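Local coordinates for ylmH (Streptococcus pneumoniae, PDB 2FPH), which probably binds RNA through an RRM-like domain and is associated with cell division, at residues P30-F35 against D82-L87; A54-G59 against R68-P73; Q88-S93 against I151-E156. All blocks are in the same frame, centred on the assembly; numbering follows the deposited sequence. Where two conformers were deposited one is given.

Interaction 1: P30-F35 against D82-L87; sequences PFLTPF and DFEISL
The junction between the small N-terminal sheet and the first strand of the RRM-like sheet is made here by two contacts, Leu32 on the turn 82-84 and Phe35 on Ile85. The two segments run in nearly the same direction, 20° apart from end to end, yet they do not pair as strands: Leu32 and Phe83 are 6.7 Å apart at their CA atoms, Phe35 and Ile85 9.7 Å, and the side chains of Leu32 and Phe35 reach across the widening gap. Leu32 does most of the work. Its CG is anti to the backbone N (chi1 172°) and its CB points toward the other segment; the two methyls beyond make the contacts. CD2 settles against backbone carbonyls, 3.4 Å from Phe83 O and almost as near Asp82 O, while its other neighbour is the aliphatic part of Glu84, with CD2 3.8 Å from Glu84 CB. CD1 lies near Phe83 CA and meets the ring obliquely, 4.2 Å from Phe83 CD1. Farther on, the tip of the Phe35 ring touches the branched side chain of Ile85: Phe35 CZ is 3.8 Å from Ile85 CG1 and only slightly farther from CG2 and CD1, and the two side chains cross obliquely. Thr33 OG1 donates to Pro34 O over 2.8 Å and accepts from Val69 N, tying 30-35 to strand 69-72. Leu70 of that strand touches Leu32, Asp82 and Phe83, and the Phe83 ring also meets Phe61 edge-to-face. Phe31 lies against helix 11-27, its ring stacked on Trp20 and its side chain touching Val24, while Ser86 of strand 85-91 is joined through its backbone to Ile133 of strand 130-134.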
# COMPACT_ATOMS: atom_id res chain seq x y z
N PRO A 30 -5.67 -15.31 7.47
CA PRO A 30 -5.23 -14.41 6.39
C PRO A 30 -3.95 -13.70 6.81
O PRO A 30 -3.77 -13.39 8.02
CB PRO A 30 -6.39 -13.42 6.22
CG PRO A 30 -7.53 -14.10 6.91
CD PRO A 30 -6.93 -14.86 8.08
N PHE A 31 -3.12 -13.40 5.80
CA PHE A 31 -1.95 -12.56 5.96
C PHE A 31 -2.10 -11.37 5.01
O PHE A 31 -2.45 -11.55 3.86
CB PHE A 31 -0.66 -13.31 5.57
CG PHE A 31 0.56 -12.45 5.75
CD1 PHE A 31 0.99 -12.12 7.04
CD2 PHE A 31 1.20 -11.84 4.69
CE1 PHE A 31 2.05 -11.28 7.26
CE2 PHE A 31 2.28 -10.96 4.91
CZ PHE A 31 2.69 -10.69 6.22
N LEU A 32 -1.90 -10.17 5.55
CA LEU A 32 -1.94 -8.93 4.77
C LEU A 32 -0.51 -8.41 4.57
O LEU A 32 0.24 -8.14 5.54
CB LEU A 32 -2.78 -7.91 5.53
CG LEU A 32 -2.83 -6.47 5.03
CD1 LEU A 32 -3.50 -6.53 3.72
CD2 LEU A 32 -3.62 -5.52 6.03
N THR A 33 -0.15 -8.19 3.30
CA THR A 33 1.14 -7.72 2.91
C THR A 33 1.30 -6.23 3.11
O THR A 33 0.29 -5.47 3.28
CB THR A 33 1.44 -8.01 1.42
OG1 THR A 33 0.65 -7.12 0.56
CG2 THR A 33 1.15 -9.40 1.07
N PRO A 34 2.53 -5.75 3.03
CA PRO A 34 2.73 -4.31 2.94
C PRO A 34 2.32 -3.81 1.58
O PRO A 34 1.95 -4.59 0.69
CB PRO A 34 4.24 -4.17 3.06
CG PRO A 34 4.76 -5.48 3.39
CD PRO A 34 3.79 -6.49 3.04
N PHE A 35 2.49 -2.51 1.34
CA PHE A 35 2.31 -2.04 -0.04
C PHE A 35 3.40 -2.59 -0.97
O PHE A 35 4.60 -2.55 -0.65
CB PHE A 35 2.26 -0.54 -0.12
CG PHE A 35 0.98 0.05 0.39
CD1 PHE A 35 -0.09 0.20 -0.49
CD2 PHE A 35 0.84 0.49 1.68
CE1 PHE A 35 -1.28 0.78 -0.10
CE2 PHE A 35 -0.40 1.07 2.11
CZ PHE A 35 -1.45 1.24 1.17
N ASP A 82 -10.44 -5.21 5.38
CA ASP A 82 -9.41 -6.19 5.70
C ASP A 82 -8.03 -5.78 5.11
O ASP A 82 -7.02 -6.29 5.53
CB ASP A 82 -9.81 -7.55 5.17
CG ASP A 82 -10.99 -8.13 5.89
OD1 ASP A 82 -11.03 -8.01 7.13
OD2 ASP A 82 -11.88 -8.77 5.28
N PHE A 83 -8.00 -4.85 4.13
CA PHE A 83 -6.71 -4.33 3.66
C PHE A 83 -6.06 -3.22 4.52
O PHE A 83 -4.86 -2.83 4.33
CB PHE A 83 -6.82 -3.80 2.21
CG PHE A 83 -7.21 -4.84 1.21
CD1 PHE A 83 -6.27 -5.72 0.70
CD2 PHE A 83 -8.53 -4.96 0.76
CE1 PHE A 83 -6.60 -6.67 -0.20
CE2 PHE A 83 -8.87 -5.94 -0.18
CZ PHE A 83 -7.88 -6.79 -0.68
N GLU A 84 -6.82 -2.71 5.47
CA GLU A 84 -6.29 -1.74 6.45
C GLU A 84 -5.64 -0.55 5.73
O GLU A 84 -4.50 -0.15 6.03
CB GLU A 84 -5.32 -2.45 7.42
CG GLU A 84 -6.00 -3.46 8.33
CD GLU A 84 -5.12 -4.13 9.35
OE1 GLU A 84 -4.00 -3.68 9.63
OE2 GLU A 84 -5.56 -5.17 9.90
N ILE A 85 -6.36 0.00 4.74
CA ILE A 85 -5.90 1.17 3.98
C ILE A 85 -6.79 2.35 4.28
O ILE A 85 -8.02 2.22 4.24
CB ILE A 85 -5.87 0.88 2.44
CG1 ILE A 85 -4.86 -0.23 2.12
CG2 ILE A 85 -5.40 2.12 1.67
CD1 ILE A 85 -5.03 -0.81 0.73
N SER A 86 -6.16 3.50 4.57
CA SER A 86 -6.87 4.76 4.85
C SER A 86 -6.57 5.72 3.69
O SER A 86 -5.44 5.72 3.17
CB SER A 86 -6.32 5.34 6.15
OG SER A 86 -7.01 6.48 6.63
N LEU A 87 -7.54 6.51 3.25
CA LEU A 87 -7.23 7.58 2.31
C LEU A 87 -7.11 8.84 3.15
O LEU A 87 -8.04 9.18 3.88
CB LEU A 87 -8.31 7.77 1.25
CG LEU A 87 -8.19 8.79 0.12
CD1 LEU A 87 -7.07 8.59 -0.83
CD2 LEU A 87 -9.52 8.89 -0.66

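Interaction 2: A54-G59 against R68-P73; sequences ACSSSG and RVLLYP
Leu70 N donates to Ser56 O over 2.8 Å, almost straight at 177°, in the middle of the beta hairpin of strands 54-57 and 69-72. Their axes run antiparallel at 164°. Ser56-Leu70 and Ala54-Tyr72 are the hydrogen-bonded pairs, the bond from Ala54 N to Tyr72 O being weak and backed by a water that links the same two atoms. Beyond Ser57, Ser58 holds Arg68 at both backbone ends: its N-H donates to Arg68 O, and its OG accepts from Arg68 N over 2.9 Å. The Tyr72 ring folds back over the partner strand, CG lying between the backbone N and the carbonyl carbon (chi1 51°); Ala54 CB sits over one face, 3.3 Å from Tyr72 CE2. Ser56 OG approaches Tyr72 CE1 obliquely at 3.5 Å and has no polar partner in the model although buried. On the other face of the sheet, Cys55 SG packs 3.6 Å from Val69 CG1 and also touches Leu71 CD2. That face is covered by helix 38-50, with Ala48 on Cys55 and Leu44 on Val69 and Leu71, and Leu71 also meets helix 11-27. On the face of Ser56 and Leu70, Phe83 touches both side chains.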
# COMPACT_ATOMS: atom_id res chain seq x y z
N ALA A 54 -5.98 -18.69 -1.78
CA ALA A 54 -6.72 -17.54 -2.33
C ALA A 54 -5.98 -16.23 -2.07
O ALA A 54 -5.25 -16.10 -1.10
CB ALA A 54 -8.10 -17.49 -1.82
N CYS A 55 -6.14 -15.29 -2.99
CA CYS A 55 -5.37 -14.06 -3.02
C CYS A 55 -6.36 -12.97 -3.47
O CYS A 55 -7.08 -13.21 -4.43
CB CYS A 55 -4.22 -14.22 -4.05
SG CYS A 55 -3.01 -12.95 -4.25
N SER A 56 -6.48 -11.86 -2.73
CA SER A 56 -7.19 -10.66 -3.22
C SER A 56 -6.28 -9.45 -3.07
O SER A 56 -5.57 -9.35 -2.10
CB SER A 56 -8.53 -10.43 -2.50
OG SER A 56 -8.35 -10.35 -1.12
N SER A 57 -6.27 -8.57 -4.07
CA SER A 57 -5.48 -7.37 -4.10
C SER A 57 -6.36 -6.18 -3.83
O SER A 57 -7.50 -6.13 -4.36
CB SER A 57 -4.86 -7.19 -5.47
OG SER A 57 -4.32 -5.90 -5.61
N SER A 58 -5.87 -5.18 -3.09
CA SER A 58 -6.65 -3.97 -2.85
C SER A 58 -6.97 -3.27 -4.21
O SER A 58 -7.93 -2.51 -4.30
CB SER A 58 -5.97 -3.00 -1.89
OG SER A 58 -4.70 -2.61 -2.35
N GLY A 59 -6.15 -3.54 -5.23
CA GLY A 59 -6.38 -2.99 -6.55
C GLY A 59 -7.59 -3.51 -7.25
O GLY A 59 -8.05 -2.91 -8.26
N ARG A 68 -2.02 -3.44 -1.51
CA ARG A 68 -1.77 -4.48 -0.51
C ARG A 68 -2.54 -5.73 -0.87
O ARG A 68 -3.60 -5.68 -1.54
CB ARG A 68 -2.15 -4.02 0.90
CG ARG A 68 -1.54 -2.74 1.35
CD ARG A 68 -1.87 -2.32 2.79
NE ARG A 68 -1.22 -3.19 3.77
CZ ARG A 68 -1.32 -3.06 5.07
NH1 ARG A 68 -2.09 -2.13 5.55
NH2 ARG A 68 -0.61 -3.83 5.90
N VAL A 69 -2.01 -6.88 -0.48
CA VAL A 69 -2.59 -8.13 -0.87
C VAL A 69 -2.94 -8.92 0.35
O VAL A 69 -2.22 -8.94 1.37
CB VAL A 69 -1.60 -8.95 -1.82
CG1 VAL A 69 -1.93 -10.42 -1.99
CG2 VAL A 69 -1.47 -8.30 -3.22
N LEU A 70 -4.05 -9.61 0.23
CA LEU A 70 -4.45 -10.52 1.30
C LEU A 70 -4.32 -11.94 0.81
O LEU A 70 -4.82 -12.30 -0.26
CB LEU A 70 -5.86 -10.18 1.69
CG LEU A 70 -6.14 -9.05 2.62
CD1 LEU A 70 -7.60 -8.69 2.50
CD2 LEU A 70 -5.69 -9.61 4.05
N LEU A 71 -3.61 -12.78 1.57
CA LEU A 71 -3.47 -14.22 1.28
C LEU A 71 -4.32 -14.95 2.31
O LEU A 71 -4.20 -14.62 3.48
CB LEU A 71 -1.99 -14.60 1.39
CG LEU A 71 -1.05 -13.94 0.36
CD1 LEU A 71 0.45 -14.06 0.63
CD2 LEU A 71 -1.30 -14.50 -0.98
N TYR A 72 -5.13 -15.98 1.95
CA TYR A 72 -6.08 -16.51 2.93
C TYR A 72 -6.62 -17.89 2.60
O TYR A 72 -6.57 -18.29 1.44
CB TYR A 72 -7.23 -15.55 3.20
CG TYR A 72 -7.90 -15.08 1.93
CD1 TYR A 72 -7.41 -14.00 1.24
CD2 TYR A 72 -9.01 -15.74 1.41
CE1 TYR A 72 -7.97 -13.58 0.06
CE2 TYR A 72 -9.61 -15.28 0.17
CZ TYR A 72 -9.09 -14.20 -0.45
OH TYR A 72 -9.63 -13.74 -1.66
N PRO A 73 -6.99 -18.64 3.64
CA PRO A 73 -7.70 -19.91 3.45
C PRO A 73 -9.11 -19.64 2.94
O PRO A 73 -9.61 -18.53 3.10
CB PRO A 73 -7.74 -20.49 4.86
CG PRO A 73 -6.68 -19.77 5.58
CD PRO A 73 -6.80 -18.37 5.07
O HOH W 1 -7.60 -20.46 0.35
O HOH W 2 -10.05 -13.00 -4.96

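Interaction 3: Q88-S93 against I151-E156; sequences QEIVYS and IPVSLE
Strands 88-91 and 154-156 run antiparallel, 152° between their directions and 4.5 Å between axes at closest approach, as the first and last strands of an RRM-like fold. The sheet order, 119-123, 130-134, 85-91, 151-157, is the RRM order, with the short strand 147-148 added at the edge. Four backbone bonds join the pair: Glu89 and Glu156 exchange two, at 2.8 Å from Glu89 N to Glu156 O and 3.0 Å from Glu156 N to Glu89 O, and Val91 and Ser154 exchange two more. Between them lies the non-hydrogen-bonded pair Ile90-Leu155, whose side chains stand alongside one another; Ile90 CG1 is 3.4 Å from Leu155 CD2, a tight contact. Val153 flanks Ile90 in the same manner, its CB 3.8 Å from Ile90 CG2. Helix 138-144 packs on this face, Phe141 touching Leu155. Gln88 bends at chi2 (-68°), and its amide is held by bonds from Gln142 NE2 to OE1 and between NE2 and Ser86 OG, while Gln88 OE1 lies 3.6 Å from Leu155 CB. On the other face, which in classical RRMs is the one that binds RNA, Val91 CG2 touches Glu156 CD at 3.7 Å. Glu156 OE1 there forms a salt bridge with Arg158, and Glu89 OE1 is bonded to Gln130. Past the paired strands, Tyr92 has a positive phi (83°) and the chain leaves the strand; Ile151 reaches across to it. Ile151 CD1 is 3.1 Å from Tyr92 O, a buried oxygen with no polar partner in the model, and lies at the edge of the Tyr92 ring.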
# COMPACT_ATOMS: atom_id res chain seq x y z
N GLN A 88 -6.01 9.57 2.98
CA GLN A 88 -5.83 10.85 3.67
C GLN A 88 -5.74 11.97 2.65
O GLN A 88 -4.90 11.94 1.76
CB GLN A 88 -4.55 10.85 4.54
CG GLN A 88 -4.58 9.82 5.66
CD GLN A 88 -5.60 10.16 6.73
OE1 GLN A 88 -5.56 11.25 7.32
NE2 GLN A 88 -6.51 9.22 7.00
N GLU A 89 -6.63 12.95 2.81
CA GLU A 89 -6.50 14.21 2.10
C GLU A 89 -5.43 15.06 2.75
O GLU A 89 -5.40 15.20 3.98
CB GLU A 89 -7.78 15.02 2.16
CG GLU A 89 -7.72 16.22 1.23
CD GLU A 89 -8.36 15.99 -0.12
OE1 GLU A 89 -9.21 15.07 -0.25
OE2 GLU A 89 -8.03 16.77 -1.04
N ILE A 90 -4.57 15.63 1.92
CA ILE A 90 -3.49 16.51 2.39
C ILE A 90 -4.07 17.89 2.22
O ILE A 90 -3.99 18.46 1.13
CB ILE A 90 -2.19 16.32 1.58
CG1 ILE A 90 -1.66 14.88 1.71
CG2 ILE A 90 -1.10 17.25 2.10
CD1 ILE A 90 -0.47 14.51 0.85
N VAL A 91 -4.73 18.37 3.29
CA VAL A 91 -5.43 19.65 3.30
C VAL A 91 -4.41 20.81 3.40
O VAL A 91 -3.70 20.98 4.40
CB VAL A 91 -6.54 19.75 4.41
CG1 VAL A 91 -7.27 21.05 4.32
CG2 VAL A 91 -7.57 18.58 4.26
N TYR A 92 -4.48 21.61 2.34
CA TYR A 92 -3.52 22.55 1.84
C TYR A 92 -2.37 22.07 0.95
O TYR A 92 -1.20 22.26 1.28
CB TYR A 92 -3.07 23.53 2.86
CG TYR A 92 -3.30 24.91 2.30
CD1 TYR A 92 -4.57 25.41 2.20
CD2 TYR A 92 -2.25 25.68 1.81
CE1 TYR A 92 -4.82 26.63 1.68
CE2 TYR A 92 -2.47 26.95 1.30
CZ TYR A 92 -3.76 27.41 1.24
OH TYR A 92 -4.02 28.64 0.75
N SER A 93 -2.76 21.45 -0.17
CA SER A 93 -1.92 21.25 -1.36
C SER A 93 -0.65 20.45 -1.10
O SER A 93 -0.39 19.97 0.01
CB SER A 93 -1.55 22.58 -2.07
OG SER A 93 -1.65 23.59 -1.07
N ILE A 151 5.11 25.09 3.58
CA ILE A 151 3.68 25.22 3.58
C ILE A 151 3.13 24.23 4.61
O ILE A 151 3.48 23.06 4.64
CB ILE A 151 3.16 25.03 2.14
CG1 ILE A 151 2.36 23.78 1.97
CG2 ILE A 151 4.33 25.08 1.10
CD1 ILE A 151 1.43 23.88 0.82
N PRO A 152 2.32 24.70 5.52
CA PRO A 152 1.67 23.79 6.47
C PRO A 152 0.55 22.94 5.83
O PRO A 152 -0.25 23.41 5.00
CB PRO A 152 1.06 24.73 7.51
CG PRO A 152 0.90 25.99 6.88
CD PRO A 152 1.95 26.11 5.77
N VAL A 153 0.47 21.67 6.27
CA VAL A 153 -0.57 20.77 5.78
C VAL A 153 -1.25 20.07 6.97
O VAL A 153 -0.67 19.98 8.05
CB VAL A 153 -0.01 19.72 4.77
CG1 VAL A 153 0.71 20.43 3.65
CG2 VAL A 153 0.94 18.74 5.41
N SER A 154 -2.47 19.60 6.73
CA SER A 154 -3.22 18.77 7.69
C SER A 154 -3.83 17.57 7.01
O SER A 154 -4.58 17.72 6.09
CB SER A 154 -4.34 19.62 8.32
OG SER A 154 -5.13 18.86 9.24
N LEU A 155 -3.55 16.36 7.49
CA LEU A 155 -4.13 15.16 6.91
C LEU A 155 -5.49 14.83 7.53
O LEU A 155 -5.59 14.77 8.76
CB LEU A 155 -3.23 13.96 7.15
CG LEU A 155 -2.02 13.72 6.28
CD1 LEU A 155 -1.38 12.42 6.65
CD2 LEU A 155 -2.33 13.66 4.84
N GLU A 156 -6.50 14.61 6.69
CA GLU A 156 -7.83 14.17 7.11
C GLU A 156 -8.31 12.95 6.34
O GLU A 156 -8.09 12.88 5.14
CB GLU A 156 -8.82 15.29 6.82
CG GLU A 156 -8.61 16.54 7.68
CD GLU A 156 -9.51 17.67 7.26
OE1 GLU A 156 -10.51 17.43 6.54
OE2 GLU A 156 -9.22 18.80 7.65

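How the interactions relate
The three contacts trace the chain from one sheet into the other. Interactions 1 and 2 have centres about 9 Å apart and touch directly: Phe31 N and Leu71 O, 2.8 Å apart, probably bond strand 31-32 to strand 69-72, and Thr33 O accepts from Arg68 NE. Arg68 NH1 packs 3.1 Å from Phe83 O, so the same guanidinium lies against both segments of interaction 1. Interaction 3 shares strand 85-91 with interaction 1, which uses its start, and their centres are about 23 Å apart. Interactions 2 and 3 lie on opposite sides of the chain's centre, about 30 Å between centres and 12 Å between nearest atoms.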